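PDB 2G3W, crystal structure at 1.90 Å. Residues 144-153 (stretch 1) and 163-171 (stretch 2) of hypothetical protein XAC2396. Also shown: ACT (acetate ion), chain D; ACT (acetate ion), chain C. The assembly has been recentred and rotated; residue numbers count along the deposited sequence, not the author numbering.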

# COMPACT_ATOMS: atom_id res chain seq x y z
N ALA A 144 6.11 -1.40 -25.92
CA ALA A 144 5.90 -1.92 -27.27
C ALA A 144 4.65 -1.33 -27.92
O ALA A 144 4.46 -1.47 -29.14
CB ALA A 144 5.83 -3.47 -27.26
N LEU A 145 3.81 -0.67 -27.13
CA LEU A 145 2.58 -0.06 -27.67
C LEU A 145 2.80 1.39 -28.09
O LEU A 145 1.85 2.06 -28.51
CB LEU A 145 1.45 -0.13 -26.63
CG LEU A 145 0.95 -1.51 -26.19
CD1 LEU A 145 -0.23 -1.39 -25.26
CD2 LEU A 145 0.56 -2.39 -27.37
N ILE A 146 4.04 1.86 -27.99
CA ILE A 146 4.39 3.23 -28.37
C ILE A 146 4.07 3.52 -29.87
O ILE A 146 4.27 2.68 -30.74
CB ILE A 146 5.85 3.56 -28.04
CG1 ILE A 146 6.05 5.08 -27.90
CG2 ILE A 146 6.80 2.97 -29.09
CD1 ILE A 146 7.40 5.40 -27.29
N GLN A 147 3.53 4.70 -30.13
CA GLN A 147 3.28 5.17 -31.50
C GLN A 147 3.53 6.67 -31.52
O GLN A 147 3.69 7.27 -30.49
CB GLN A 147 1.84 4.88 -31.91
CG GLN A 147 1.44 3.40 -31.86
CD GLN A 147 0.04 3.19 -32.35
OE1 GLN A 147 -0.20 2.38 -33.26
NE2 GLN A 147 -0.91 3.92 -31.78
N ARG A 148 3.60 7.28 -32.71
CA ARG A 148 3.78 8.73 -32.78
C ARG A 148 2.51 9.46 -32.35
O ARG A 148 2.58 10.50 -31.72
CB ARG A 148 4.19 9.15 -34.19
CG ARG A 148 5.56 8.66 -34.59
CD ARG A 148 6.66 9.50 -34.00
NE ARG A 148 7.94 9.16 -34.61
CZ ARG A 148 8.65 9.96 -35.40
NH1 ARG A 148 9.81 9.53 -35.89
NH2 ARG A 148 8.23 11.19 -35.69
N GLY A 149 1.35 8.91 -32.69
CA GLY A 149 0.05 9.47 -32.28
C GLY A 149 -0.76 8.44 -31.52
O GLY A 149 -1.29 7.51 -32.12
N MSE A 150 -0.87 8.60 -30.20
CA MSE A 150 -1.48 7.55 -29.36
C MSE A 150 -2.82 7.95 -28.80
O MSE A 150 -3.07 9.13 -28.53
CB MSE A 150 -0.54 7.17 -28.21
CG MSE A 150 0.88 6.93 -28.67
SE MSE A 150 1.98 6.29 -27.23
CE MSE A 150 1.46 4.55 -27.48
N ARG A 151 -3.69 6.96 -28.61
CA ARG A 151 -4.96 7.15 -27.90
C ARG A 151 -5.16 6.02 -26.90
O ARG A 151 -5.19 4.86 -27.29
CB ARG A 151 -6.14 7.20 -28.88
CG ARG A 151 -6.35 8.56 -29.53
CD ARG A 151 -7.09 8.45 -30.86
NE ARG A 151 -7.76 9.70 -31.22
N PHE A 152 -5.27 6.36 -25.61
CA PHE A 152 -5.47 5.37 -24.55
C PHE A 152 -6.69 5.65 -23.69
O PHE A 152 -6.95 6.80 -23.29
CB PHE A 152 -4.24 5.28 -23.64
CG PHE A 152 -3.10 4.50 -24.23
CD1 PHE A 152 -3.05 3.11 -24.12
CD2 PHE A 152 -2.08 5.16 -24.90
CE1 PHE A 152 -1.99 2.39 -24.68
CE2 PHE A 152 -1.04 4.45 -25.48
CZ PHE A 152 -0.99 3.07 -25.36
N ASP A 153 -7.45 4.58 -23.41
CA ASP A 153 -8.30 4.53 -22.23
C ASP A 153 -7.43 4.03 -21.12
O ASP A 153 -6.74 3.01 -21.28
CB ASP A 153 -9.45 3.55 -22.44
CG ASP A 153 -10.42 4.02 -23.50
OD1 ASP A 153 -10.81 5.21 -23.47
OD2 ASP A 153 -10.79 3.21 -24.36
N MSE A 163 -4.18 0.17 -19.44
CA MSE A 163 -3.89 1.10 -20.50
C MSE A 163 -4.36 0.44 -21.78
O MSE A 163 -3.72 -0.50 -22.29
CB MSE A 163 -2.40 1.37 -20.55
CG MSE A 163 -1.90 2.19 -19.36
SE MSE A 163 -1.95 4.08 -19.76
CE MSE A 163 -0.39 4.06 -20.85
N LEU A 164 -5.48 0.92 -22.29
CA LEU A 164 -6.13 0.28 -23.43
C LEU A 164 -6.15 1.14 -24.71
O LEU A 164 -6.68 2.25 -24.72
CB LEU A 164 -7.55 -0.16 -23.05
CG LEU A 164 -8.40 -0.71 -24.20
CD1 LEU A 164 -7.94 -2.11 -24.60
CD2 LEU A 164 -9.87 -0.71 -23.81
N ALA A 165 -5.57 0.60 -25.77
CA ALA A 165 -5.57 1.25 -27.07
C ALA A 165 -6.14 0.26 -28.09
O ALA A 165 -6.26 -0.93 -27.80
CB ALA A 165 -4.17 1.64 -27.44
N ASP A 166 -6.50 0.75 -29.29
CA ASP A 166 -7.02 -0.13 -30.34
C ASP A 166 -6.02 -1.23 -30.72
O ASP A 166 -6.42 -2.29 -31.21
CB ASP A 166 -7.41 0.67 -31.60
CG ASP A 166 -8.51 1.72 -31.35
OD1 ASP A 166 -9.45 1.47 -30.48
OD2 ASP A 166 -8.43 2.81 -32.05
N HIS A 167 -4.73 -0.98 -30.51
CA HIS A 167 -3.68 -1.88 -30.99
C HIS A 167 -3.03 -2.80 -29.93
O HIS A 167 -2.03 -3.47 -30.21
CB HIS A 167 -2.60 -1.09 -31.76
CG HIS A 167 -1.80 -0.15 -30.90
ND1 HIS A 167 -2.31 1.02 -30.39
CD2 HIS A 167 -0.51 -0.21 -30.48
CE1 HIS A 167 -1.39 1.64 -29.68
NE2 HIS A 167 -0.28 0.92 -29.73
N GLY A 168 -3.59 -2.82 -28.72
CA GLY A 168 -3.00 -3.60 -27.63
C GLY A 168 -3.41 -3.10 -26.26
O GLY A 168 -3.97 -2.00 -26.13
N SER A 169 -3.14 -3.90 -25.23
CA SER A 169 -3.47 -3.53 -23.86
C SER A 169 -2.41 -4.07 -22.91
O SER A 169 -1.74 -5.07 -23.20
CB SER A 169 -4.86 -4.05 -23.48
OG SER A 169 -5.21 -3.60 -22.19
N VAL A 170 -2.24 -3.36 -21.80
CA VAL A 170 -1.41 -3.79 -20.67
C VAL A 170 -2.15 -3.42 -19.40
O VAL A 170 -2.63 -2.28 -19.28
CB VAL A 170 -0.03 -3.07 -20.66
CG1 VAL A 170 0.82 -3.47 -19.41
CG2 VAL A 170 0.73 -3.33 -21.96
N THR A 171 -2.24 -4.38 -18.48
CA THR A 171 -2.82 -4.18 -17.15
C THR A 171 -1.78 -4.53 -16.10
O THR A 171 -1.08 -5.55 -16.19
CB THR A 171 -4.11 -5.05 -16.91
OG1 THR A 171 -5.02 -4.88 -17.98
CG2 THR A 171 -4.82 -4.67 -15.62
C ACT D . -4.68 2.32 -33.47
O ACT D . -5.52 3.08 -34.03
OXT ACT D . -4.29 2.67 -32.34
CH3 ACT D . -4.18 1.06 -34.12
C ACT C . 4.67 13.08 -34.73
O ACT C . 5.92 12.94 -34.60
OXT ACT C . 4.20 12.97 -35.89
CH3 ACT C . 3.75 13.34 -33.56
O HOH W 1 -6.00 3.87 -29.68

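The ring of Phe 152 is held between two aliphatic groups of the other stretch: the methyl CE of selenomethionine Met 163 stands over one face, 4.3 Å from the ring centroid and almost on its normal, while Ala 165 CB lies 4.0 Å from the centroid over the opposite face. A flat aromatic ring offers two broad apolar surfaces; the long, flexible Met 163 side chain reaches one, and the short methyl of Ala 165 lets the other pack closely.

Beside this sandwich the backbones pair antiparallel. Asp 153 N donates to Leu 164 O at 2.8 Å, and Leu 164 N returns a nearly linear bond to Asp 153 O at 2.6 Å. The side chains of both residues therefore share one face of the sheet.

Farther along, a type I turn from Ala 165 to Gly 168 presents His 167, whose NE2 donates to Leu 145 O at 2.7 Å, though the position of that oxygen is less certain than most. Its ND1 makes a weak hydrogen bond to an acetate, and the amide of Gln 147 lies over one ring face. An imidazole suits this place because its two nitrogens can each serve a different partner, and its flat face packs against the planar Gln 147 amide. Gly 168 closes the turn: its backbone angles call for glycine, and a CB would clash with Leu 145 CD2. Leu 145 also extends CD1 to within 3.9 Å of Val 170 CG2, an apolar contact suited to two branched hydrocarbon side chains.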